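Local coordinates for protein putative dehydrogenase (Pseudomonas fluorescens, PDB 6UUG) that acts as the flavin-dependent methanesulfinate monooxygenase MsuC, the oxygenase of a two-component system in bacterial sulfur assimilation, at residues A[63-68]-A[173-178]; A[126-131]-A[137-142]; A[272-277]-A[366-371]; A[297-302]-A[361-366]. All blocks are in the same frame, centred on the assembly; numbering follows the deposited sequence.

Contacts 1 and 2 form one pair and contacts 3 and 4 another, far along the subunit, the centres of the two pairs lying about 36 to 43 Å apart. Contact 2 is nested within the chain loop closed by contact 1; the two centres are about 9 Å apart, and the neighbouring strands 139-142 and 176-183 join them. Contacts 3 and 4, about 11 Å apart centre to centre, share Gly-366 and are tied by Thr-275, whose hydroxyl bonds to Tyr-300 OH and Val-364 O. Both lie in the C-terminal helical region and touch the second subunit, whereas no other chain touches the segments of contacts 1 and 2.

Contact 1: residues A[63-68]-A[173-178]; sequences ALRDSG and DSQMLI
Arg-65 meets Asp-173 and Gln-175 across a wide backbone gap: even the closest alpha carbons, Arg-65 CA and Ser-174 CA, are 10.9 Å apart. Residues 63-67 form the last turn of helix 58-67, which Gly-68 leaves with positive phi, while 173-175 is the loop leading into strand 176-183. Asp-173 itself has left-handed helical backbone angles, and both its carboxylate and its carbonyl face the same guanidinium. The arginine spans the gap with a chain extended from CG to NE. Its guanidinium takes Asp-173 end-on with two nitrogens. NH1 forms a salt bridge on the syn side of OD2, though tilted out of the carboxylate plane (Arg-65 NH1 to Asp-173 OD2 2.9 Å), and NH2 bonds to the main-chain oxygen (Arg-65 NH2 to Asp-173 O 2.8 Å), approaching from above that carbonyl's plane. NH2 also reaches the amide of Gln-175 in a nearly straight bond (Arg-65 NH2 to Gln-175 OE1 2.8 Å, 171° at the hydrogen), meeting a lone pair in the amide plane. All three acceptors lie close to the guanidinium plane, which fixes its rotation. A bend at chi2 (61°) folds Gln-175 back toward the arginine, and OE1 accepts from Phe-138 N as well, evidence for the amide's orientation. A water bonds to Arg-65 NE at 3.0 Å. The charges are shared: Asp-173 also pairs with Arg-61 and Lys-58, and Arg-65 with Asp-62. This surface network joins the N-terminal helical domain to the beta domain, two successive parts of the acyl-CoA dehydrogenase fold.

Contact 2: residues A[126-131]-A[137-142]; sequences QPWFEQ and WFWGNA
Trp-139 points the edge of its six-membered ring at the face of Trp-128, a T-shaped pair with planes 80° apart and 5.6 Å between the centroid of the Trp-139 six-membered ring and that of the Trp-128 five-membered ring. The leading atom is CH2, with Trp-139 CH2 at 4.0 Å from Trp-128 CG and displaced toward the rim of the face it meets. Thr-132 OG1, itself bonded to the main-chain oxygen of Trp-128, bonds Trp-139 NE1 and so tethers that indole to helix 122-135. Trp-137 is met differently, by an aliphatic carbon over one face. Gln-131 CB lies 3.8 Å from the centroid of the Trp-137 six-membered ring, a CH-pi contact. Here the helix 122-135 packs against the start of strand 139-142, so that the last helix of the N-terminal domain of this acyl-CoA dehydrogenase-like fold packs, largely through indoles, on the beta domain that follows it. Beyond CB, the Gln-131 side chain, with CG anti to its carbonyl carbon (chi1 -62°), runs extended outward past the CH2 rim of the indole. Its amide is inclined 56° to the ring, and at that rim Gln-131 CD comes within 3.5 Å of Trp-137 CH2. A weak bond from Gln-131 NE2 to Pro-127 O (3.3 Å) ties this amide back to its own helix. Met-176 of the adjacent strand touches all three indoles, while Met-112 and Leu-113 of helix 100-119 pack against Trp-139.

Contact 3: residues A[272-277]-A[366-371]; sequences RQYTLS and GARSTH
Tyr-274 and Ser-369 are brought together by two first torsions. In Tyr-274, CG is anti to the backbone N (chi1 -162°), which sends the phenol straight out from helix 247-277; in Ser-369, OG sits between the backbone N and carbonyl carbon (chi1 66°), turned toward its own loop, while CB meets the ring. The site belongs to the C-terminal helical domain of the acyl-CoA dehydrogenase fold, where the end of a long helix meets the loop that follows the short helix 362-365. The backbones pass 7.8 Å apart, measured from Tyr-274 CA to Ser-369 CA. Ser-369 CB lies over one face of the phenol, 3.9 Å from the Tyr-274 ring centroid and 23° off the normal, a CH-pi contact displaced toward CE1 and CZ. The hydroxyl end goes further and abuts the main chain of the neighbouring residue, with Tyr-274 OH 3.3 Å from Arg-368 C, and it also touches Arg-368 CB. Bent at chi3, the arginine folds back so that one face of its guanidinium also lies over this hydroxyl, near the rim. Arg-368 NH1 bonds to Glu-278 O, the carbonyl just beyond the helix segment, and this fixes the folded chain. On its far side the loop faces a second subunit, where Thr-370 OG1 bonds to Asn-210 of that chain. Gly-366, with positive phi, begins the turn, and Gly-366 O receives two bonds from a single residue, from Ser-369 N at 3.0 Å and, within the carbonyl plane, from Ser-369 OG at 2.6 Å.

Contact 4: residues A[297-302]-A[361-366]; sequences LAHYGE and LFEVTG
The rings of His-299 and Tyr-300 meet Val-364 at a slant, each taking a different methyl group, so the valine wedges between successive aromatic side chains of helix 294-327. On the histidine side, Val-364 CG1 is 3.5 Å from His-299 CB and continues along the ring carbons CG and CD2. On the tyrosine side, Val-364 CG2 is 3.4 Å from Tyr-300 CE2 and also touches the hydroxyl oxygen. The valine torsion explains this split: CG1 is anti to the carbonyl carbon (chi1 -59°), and CG2 takes the position between backbone N and carbonyl carbon. Near the far end of the imidazole comes the carboxylate of Glu-363, whose plane is turned 74° from the ring, with Glu-363 OE2 3.3 Å from His-299 NE2. The backbones run close, His-299 CA to Val-364 CA being 7.4 Å. The polar ends are held from outside the pair. His-299 NE2 bonds to Asp-393 of a second subunit, and ND1 accepts from Arg-360. Tyr-300 OH bonds to Thr-275, whose hydroxyl is also bonded to Val-364 O; the phenol is thus anchored through its hydroxyl, next to the valine methyl, and it packs on Gly-400 of a third subunit. This close, largely buried helix packing with partners from several chains fits the C-terminal helical domain through which acyl-CoA dehydrogenase-fold enzymes assemble as tetramers.

Contact 1: residues A[63-68]-A[173-178]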
# COMPACT_ATOMS: atom_id res chain seq x y z
N ALA A 63 6.27 1.97 42.02
CA ALA A 63 4.83 2.16 41.98
C ALA A 63 4.11 0.88 41.57
O ALA A 63 3.02 0.59 42.07
CB ALA A 63 4.48 3.30 41.02
N LEU A 64 4.71 0.10 40.67
CA LEU A 64 4.17 -1.23 40.35
C LEU A 64 4.25 -2.16 41.56
O LEU A 64 3.29 -2.89 41.84
CB LEU A 64 4.92 -1.83 39.16
CG LEU A 64 4.64 -1.17 37.80
CD1 LEU A 64 5.55 -1.78 36.73
CD2 LEU A 64 3.19 -1.34 37.42
N ARG A 65 5.38 -2.15 42.28
CA ARG A 65 5.50 -2.96 43.49
C ARG A 65 4.37 -2.67 44.47
O ARG A 65 3.71 -3.59 44.97
CB ARG A 65 6.85 -2.72 44.15
CG ARG A 65 8.01 -3.38 43.45
CD ARG A 65 9.33 -3.08 44.14
NE ARG A 65 10.39 -3.88 43.55
CZ ARG A 65 11.20 -3.47 42.58
NH1 ARG A 65 11.11 -2.23 42.11
NH2 ARG A 65 12.12 -4.30 42.10
N ASP A 66 4.11 -1.38 44.73
CA ASP A 66 3.09 -1.00 45.70
C ASP A 66 1.67 -1.25 45.21
O ASP A 66 0.76 -1.37 46.03
CB ASP A 66 3.28 0.47 46.07
CG ASP A 66 4.61 0.73 46.76
OD1 ASP A 66 5.20 -0.24 47.28
OD2 ASP A 66 5.05 1.90 46.78
N SER A 67 1.46 -1.35 43.89
CA SER A 67 0.11 -1.48 43.33
C SER A 67 -0.52 -2.84 43.58
O SER A 67 -1.75 -2.97 43.50
CB SER A 67 0.14 -1.24 41.82
OG SER A 67 0.81 -2.32 41.17
N GLY A 68 0.28 -3.87 43.85
CA GLY A 68 -0.19 -5.23 43.88
C GLY A 68 -0.17 -5.94 42.54
O GLY A 68 -0.31 -7.17 42.52
N ASP A 173 17.24 -3.77 38.85
CA ASP A 173 16.20 -3.53 39.85
C ASP A 173 15.21 -4.70 39.91
O ASP A 173 14.01 -4.51 40.11
CB ASP A 173 15.48 -2.21 39.57
CG ASP A 173 14.49 -1.84 40.66
OD1 ASP A 173 14.88 -1.86 41.85
OD2 ASP A 173 13.32 -1.54 40.32
N SER A 174 15.69 -5.91 39.71
CA SER A 174 14.84 -7.09 39.81
C SER A 174 15.25 -7.93 41.00
O SER A 174 16.37 -7.81 41.52
CB SER A 174 14.88 -7.93 38.52
OG SER A 174 16.09 -8.65 38.40
N GLN A 175 14.32 -8.76 41.46
CA GLN A 175 14.57 -9.68 42.56
C GLN A 175 14.92 -11.08 42.08
O GLN A 175 15.74 -11.76 42.72
CB GLN A 175 13.35 -9.74 43.48
CG GLN A 175 13.21 -8.56 44.44
CD GLN A 175 13.07 -7.23 43.74
OE1 GLN A 175 12.07 -6.96 43.07
NE2 GLN A 175 14.08 -6.36 43.90
N MET A 176 14.34 -11.52 40.97
CA MET A 176 14.59 -12.84 40.42
C MET A 176 14.83 -12.71 38.93
O MET A 176 14.32 -11.78 38.29
CB MET A 176 13.41 -13.80 40.68
CG MET A 176 13.18 -14.15 42.15
SD MET A 176 14.47 -15.22 42.83
CE MET A 176 14.27 -16.71 41.84
N LEU A 177 15.63 -13.63 38.39
CA LEU A 177 15.94 -13.71 36.97
C LEU A 177 15.67 -15.11 36.45
O LEU A 177 15.89 -16.10 37.15
CB LEU A 177 17.42 -13.38 36.67
CG LEU A 177 18.02 -12.04 37.01
CD1 LEU A 177 19.50 -12.11 36.69
CD2 LEU A 177 17.34 -10.96 36.20
N ILE A 178 15.21 -15.18 35.22
CA ILE A 178 15.21 -16.41 34.45
C ILE A 178 16.44 -16.36 33.55
O ILE A 178 16.52 -15.51 32.65
CB ILE A 178 13.93 -16.57 33.62
CG1 ILE A 178 12.68 -16.54 34.52
CG2 ILE A 178 14.00 -17.83 32.79
CD1 ILE A 178 12.38 -17.86 35.18
O HOH W 1 10.28 -6.01 45.59

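Contact 2: residues A[126-131]-A[137-142]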
# COMPACT_ATOMS: atom_id res chain seq x y z
N GLN A 126 5.31 -23.25 43.13
CA GLN A 126 4.35 -22.81 44.15
C GLN A 126 5.02 -21.94 45.21
O GLN A 126 4.49 -20.85 45.49
CB GLN A 126 3.63 -24.02 44.76
CG GLN A 126 2.66 -24.72 43.80
CD GLN A 126 1.87 -25.84 44.45
OE1 GLN A 126 0.72 -26.10 44.09
NE2 GLN A 126 2.48 -26.52 45.42
N PRO A 127 6.16 -22.31 45.80
CA PRO A 127 6.85 -21.36 46.69
C PRO A 127 7.25 -20.07 46.00
O PRO A 127 7.17 -18.99 46.60
CB PRO A 127 8.08 -22.14 47.17
CG PRO A 127 7.73 -23.56 46.98
CD PRO A 127 6.85 -23.61 45.77
N TRP A 128 7.71 -20.15 44.75
CA TRP A 128 8.07 -18.92 44.04
C TRP A 128 6.87 -18.00 43.87
O TRP A 128 7.01 -16.78 44.03
CB TRP A 128 8.69 -19.27 42.68
CG TRP A 128 10.13 -19.68 42.78
CD1 TRP A 128 11.05 -19.23 43.69
CD2 TRP A 128 10.82 -20.61 41.94
NE1 TRP A 128 12.27 -19.83 43.46
CE2 TRP A 128 12.15 -20.69 42.40
CE3 TRP A 128 10.43 -21.40 40.84
CZ2 TRP A 128 13.09 -21.52 41.80
CZ3 TRP A 128 11.37 -22.22 40.25
CH2 TRP A 128 12.69 -22.27 40.73
N PHE A 129 5.70 -18.56 43.57
CA PHE A 129 4.48 -17.76 43.46
C PHE A 129 4.11 -17.14 44.81
O PHE A 129 3.77 -15.95 44.89
CB PHE A 129 3.32 -18.62 42.95
CG PHE A 129 3.24 -18.75 41.45
CD1 PHE A 129 4.34 -18.47 40.66
CD2 PHE A 129 2.06 -19.15 40.84
CE1 PHE A 129 4.27 -18.59 39.26
CE2 PHE A 129 1.97 -19.27 39.46
CZ PHE A 129 3.08 -18.99 38.67
N GLU A 130 4.14 -17.94 45.87
CA GLU A 130 3.80 -17.42 47.19
C GLU A 130 4.74 -16.29 47.61
O GLU A 130 4.28 -15.25 48.10
CB GLU A 130 3.83 -18.56 48.21
CG GLU A 130 2.82 -19.65 47.92
CD GLU A 130 2.97 -20.86 48.85
OE1 GLU A 130 4.08 -21.06 49.38
OE2 GLU A 130 1.98 -21.59 49.04
N GLN A 131 6.05 -16.47 47.42
CA GLN A 131 6.97 -15.41 47.83
C GLN A 131 6.83 -14.17 46.97
O GLN A 131 6.97 -13.04 47.46
CB GLN A 131 8.41 -15.93 47.80
CG GLN A 131 8.67 -17.08 48.75
CD GLN A 131 10.08 -17.62 48.60
OE1 GLN A 131 10.97 -17.30 49.38
NE2 GLN A 131 10.29 -18.44 47.57
N TRP A 137 8.09 -9.37 44.58
CA TRP A 137 9.30 -9.58 43.79
C TRP A 137 9.05 -9.22 42.33
O TRP A 137 8.05 -9.63 41.74
CB TRP A 137 9.74 -11.04 43.86
CG TRP A 137 10.34 -11.50 45.15
CD1 TRP A 137 10.64 -10.74 46.25
CD2 TRP A 137 10.71 -12.84 45.46
NE1 TRP A 137 11.19 -11.54 47.24
CE2 TRP A 137 11.24 -12.83 46.77
CE3 TRP A 137 10.66 -14.05 44.76
CZ2 TRP A 137 11.70 -13.99 47.39
CZ3 TRP A 137 11.12 -15.20 45.38
CH2 TRP A 137 11.63 -15.16 46.68
N PHE A 138 9.99 -8.48 41.74
CA PHE A 138 9.98 -8.12 40.32
C PHE A 138 10.90 -9.11 39.60
O PHE A 138 12.09 -9.20 39.94
CB PHE A 138 10.44 -6.67 40.13
CG PHE A 138 9.71 -5.90 39.04
CD1 PHE A 138 9.56 -6.42 37.77
CD2 PHE A 138 9.20 -4.64 39.30
CE1 PHE A 138 8.91 -5.69 36.76
CE2 PHE A 138 8.54 -3.90 38.32
CZ PHE A 138 8.39 -4.43 37.04
N TRP A 139 10.36 -9.85 38.63
CA TRP A 139 11.12 -10.86 37.90
C TRP A 139 11.63 -10.28 36.58
O TRP A 139 10.87 -9.65 35.85
CB TRP A 139 10.26 -12.09 37.60
CG TRP A 139 9.99 -12.97 38.80
CD1 TRP A 139 9.30 -12.63 39.92
CD2 TRP A 139 10.40 -14.33 38.97
NE1 TRP A 139 9.25 -13.70 40.79
CE2 TRP A 139 9.92 -14.75 40.23
CE3 TRP A 139 11.13 -15.24 38.18
CZ2 TRP A 139 10.14 -16.04 40.72
CZ3 TRP A 139 11.35 -16.52 38.67
CH2 TRP A 139 10.86 -16.91 39.93
N GLY A 140 12.91 -10.53 36.28
CA GLY A 140 13.54 -10.02 35.08
C GLY A 140 13.99 -11.15 34.15
O GLY A 140 13.94 -12.33 34.50
N ASN A 141 14.43 -10.75 32.96
CA ASN A 141 14.74 -11.69 31.89
C ASN A 141 16.24 -11.75 31.65
O ASN A 141 16.90 -10.71 31.53
CB ASN A 141 14.06 -11.29 30.58
CG ASN A 141 14.51 -12.14 29.41
OD1 ASN A 141 14.31 -13.35 29.40
ND2 ASN A 141 15.14 -11.51 28.42
N ALA A 142 16.77 -12.97 31.57
CA ALA A 142 18.14 -13.24 31.13
C ALA A 142 18.16 -14.48 30.26
O ALA A 142 19.14 -15.24 30.27
CB ALA A 142 19.09 -13.39 32.32

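Contact 3: residues A[272-277]-A[366-371]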
# COMPACT_ATOMS: atom_id res chain seq x y z
N ARG A 272 -5.31 12.53 18.20
CA ARG A 272 -6.64 13.10 18.37
C ARG A 272 -6.59 14.39 19.17
O ARG A 272 -7.14 15.42 18.76
CB ARG A 272 -7.55 12.10 19.10
CG ARG A 272 -8.38 11.18 18.26
CD ARG A 272 -9.46 10.53 19.15
NE ARG A 272 -10.63 11.39 19.33
CZ ARG A 272 -11.01 11.95 20.47
NH1 ARG A 272 -10.33 11.73 21.60
NH2 ARG A 272 -12.09 12.72 20.50
N GLN A 273 -5.97 14.33 20.35
CA GLN A 273 -5.94 15.52 21.20
C GLN A 273 -5.24 16.66 20.48
O GLN A 273 -5.69 17.81 20.53
CB GLN A 273 -5.25 15.20 22.53
CG GLN A 273 -6.00 14.20 23.40
CD GLN A 273 -7.38 14.69 23.79
OE1 GLN A 273 -7.58 15.88 24.03
NE2 GLN A 273 -8.34 13.77 23.86
N TYR A 274 -4.15 16.36 19.77
CA TYR A 274 -3.39 17.41 19.10
C TYR A 274 -4.18 17.99 17.93
O TYR A 274 -4.24 19.22 17.77
CB TYR A 274 -2.03 16.87 18.65
CG TYR A 274 -1.04 17.97 18.34
CD1 TYR A 274 -1.03 18.59 17.10
CD2 TYR A 274 -0.14 18.40 19.30
CE1 TYR A 274 -0.14 19.61 16.82
CE2 TYR A 274 0.77 19.42 19.02
CZ TYR A 274 0.76 20.02 17.77
OH TYR A 274 1.64 21.04 17.47
N THR A 275 -4.80 17.13 17.11
CA THR A 275 -5.61 17.59 15.99
C THR A 275 -6.70 18.55 16.45
O THR A 275 -6.94 19.58 15.82
CB THR A 275 -6.23 16.39 15.26
OG1 THR A 275 -5.17 15.60 14.70
CG2 THR A 275 -7.16 16.86 14.13
N LEU A 276 -7.36 18.22 17.57
CA LEU A 276 -8.48 19.00 18.06
C LEU A 276 -8.05 20.25 18.83
O LEU A 276 -8.86 21.17 18.98
CB LEU A 276 -9.37 18.13 18.95
CG LEU A 276 -10.01 16.94 18.25
CD1 LEU A 276 -10.76 16.05 19.25
CD2 LEU A 276 -10.93 17.42 17.14
N SER A 277 -6.81 20.30 19.32
CA SER A 277 -6.36 21.35 20.23
C SER A 277 -5.40 22.34 19.60
O SER A 277 -5.46 23.53 19.92
CB SER A 277 -5.68 20.74 21.46
OG SER A 277 -6.55 19.83 22.14
N GLY A 366 0.43 17.67 12.03
CA GLY A 366 0.98 18.80 11.29
C GLY A 366 2.39 19.18 11.70
O GLY A 366 3.03 18.57 12.56
N ALA A 367 2.86 20.27 11.07
CA ALA A 367 4.27 20.63 11.12
C ALA A 367 4.74 21.03 12.51
O ALA A 367 5.92 20.87 12.83
CB ALA A 367 4.56 21.75 10.12
N ARG A 368 3.86 21.57 13.34
CA ARG A 368 4.27 21.97 14.68
C ARG A 368 4.33 20.80 15.66
O ARG A 368 4.88 20.96 16.76
CB ARG A 368 3.34 23.07 15.19
CG ARG A 368 3.57 24.44 14.51
CD ARG A 368 2.33 25.33 14.53
NE ARG A 368 1.84 25.60 15.88
CZ ARG A 368 0.76 25.04 16.41
NH1 ARG A 368 0.04 24.16 15.71
NH2 ARG A 368 0.39 25.35 17.65
N SER A 369 3.81 19.63 15.30
CA SER A 369 3.74 18.50 16.22
C SER A 369 5.05 17.74 16.33
O SER A 369 5.14 16.80 17.14
CB SER A 369 2.62 17.54 15.80
OG SER A 369 2.90 16.91 14.55
N THR A 370 6.05 18.10 15.53
CA THR A 370 7.38 17.49 15.60
C THR A 370 8.29 18.16 16.62
O THR A 370 9.46 17.79 16.72
CB THR A 370 8.04 17.52 14.22
OG1 THR A 370 8.08 18.87 13.74
CG2 THR A 370 7.25 16.66 13.24
N HIS A 371 7.78 19.13 17.38
CA HIS A 371 8.56 19.75 18.45
C HIS A 371 9.14 18.69 19.36
O HIS A 371 8.45 17.75 19.77
CB HIS A 371 7.67 20.72 19.24
CG HIS A 371 8.43 21.71 20.07
ND1 HIS A 371 9.42 21.34 20.95
CD2 HIS A 371 8.35 23.06 20.14
CE1 HIS A 371 9.92 22.41 21.53
NE2 HIS A 371 9.29 23.47 21.05

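Contact 4: residues A[297-302]-A[361-366]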
# COMPACT_ATOMS: atom_id res chain seq x y z
N LEU A 297 -10.38 13.88 7.96
CA LEU A 297 -11.37 12.89 8.38
C LEU A 297 -11.13 11.54 7.72
O LEU A 297 -11.30 10.50 8.37
CB LEU A 297 -12.77 13.39 8.08
CG LEU A 297 -13.21 14.53 8.99
CD1 LEU A 297 -14.51 15.09 8.43
CD2 LEU A 297 -13.39 14.06 10.42
N ALA A 298 -10.73 11.53 6.45
CA ALA A 298 -10.47 10.24 5.80
C ALA A 298 -9.30 9.52 6.45
O ALA A 298 -9.35 8.30 6.65
CB ALA A 298 -10.25 10.45 4.30
N HIS A 299 -8.24 10.26 6.82
CA HIS A 299 -7.14 9.67 7.58
C HIS A 299 -7.64 9.04 8.87
O HIS A 299 -7.26 7.91 9.20
CB HIS A 299 -6.08 10.70 7.94
CG HIS A 299 -5.14 11.02 6.82
ND1 HIS A 299 -4.35 10.06 6.23
CD2 HIS A 299 -4.86 12.19 6.20
CE1 HIS A 299 -3.62 10.63 5.28
NE2 HIS A 299 -3.90 11.92 5.26
N TYR A 300 -8.45 9.77 9.63
CA TYR A 300 -8.96 9.20 10.89
C TYR A 300 -9.84 7.99 10.65
O TYR A 300 -9.82 7.05 11.46
CB TYR A 300 -9.69 10.28 11.70
CG TYR A 300 -8.71 11.03 12.58
CD1 TYR A 300 -8.29 10.48 13.79
CD2 TYR A 300 -8.16 12.25 12.18
CE1 TYR A 300 -7.38 11.12 14.59
CE2 TYR A 300 -7.24 12.92 13.00
CZ TYR A 300 -6.86 12.35 14.19
OH TYR A 300 -5.94 12.98 15.01
N GLY A 301 -10.61 7.97 9.55
CA GLY A 301 -11.39 6.79 9.22
C GLY A 301 -10.51 5.59 8.90
O GLY A 301 -10.82 4.47 9.29
N GLU A 302 -9.41 5.82 8.20
CA GLU A 302 -8.46 4.73 7.97
C GLU A 302 -7.80 4.27 9.27
O GLU A 302 -7.63 3.06 9.48
CB GLU A 302 -7.42 5.16 6.92
CG GLU A 302 -8.07 5.30 5.54
CD GLU A 302 -7.11 5.64 4.43
OE1 GLU A 302 -6.12 6.35 4.69
OE2 GLU A 302 -7.36 5.21 3.30
N LEU A 361 0.02 9.43 11.44
CA LEU A 361 -0.65 10.41 12.30
C LEU A 361 -0.03 11.79 12.15
O LEU A 361 -0.72 12.79 12.39
CB LEU A 361 -0.61 9.97 13.77
CG LEU A 361 0.73 9.95 14.51
CD1 LEU A 361 1.10 11.34 15.09
CD2 LEU A 361 0.70 8.92 15.64
N PHE A 362 1.23 11.89 11.73
CA PHE A 362 1.81 13.21 11.60
C PHE A 362 1.14 14.02 10.50
O PHE A 362 1.20 15.26 10.54
CB PHE A 362 3.32 13.11 11.35
CG PHE A 362 4.12 12.78 12.59
CD1 PHE A 362 4.55 13.78 13.45
CD2 PHE A 362 4.41 11.45 12.91
CE1 PHE A 362 5.29 13.48 14.60
CE2 PHE A 362 5.15 11.14 14.07
CZ PHE A 362 5.59 12.15 14.92
N GLU A 363 0.49 13.37 9.53
CA GLU A 363 -0.22 14.12 8.49
C GLU A 363 -1.49 14.80 9.00
O GLU A 363 -2.02 15.68 8.31
CB GLU A 363 -0.58 13.22 7.32
CG GLU A 363 0.62 12.74 6.53
CD GLU A 363 0.24 12.19 5.17
OE1 GLU A 363 0.90 11.25 4.70
OE2 GLU A 363 -0.73 12.72 4.56
N VAL A 364 -2.01 14.40 10.15
CA VAL A 364 -3.17 15.07 10.73
C VAL A 364 -2.83 15.88 11.97
O VAL A 364 -3.71 16.60 12.46
CB VAL A 364 -4.32 14.10 11.05
CG1 VAL A 364 -4.78 13.38 9.77
CG2 VAL A 364 -3.92 13.13 12.13
N THR A 365 -1.61 15.77 12.50
CA THR A 365 -1.19 16.65 13.58
C THR A 365 -0.41 17.85 13.05
O THR A 365 -0.57 18.97 13.56
CB THR A 365 -0.38 15.89 14.63
OG1 THR A 365 0.80 15.32 14.05
CG2 THR A 365 -1.21 14.79 15.25
N GLY A 366 0.43 17.67 12.03
CA GLY A 366 0.98 18.80 11.29
C GLY A 366 2.39 19.18 11.70
O GLY A 366 3.03 18.57 12.56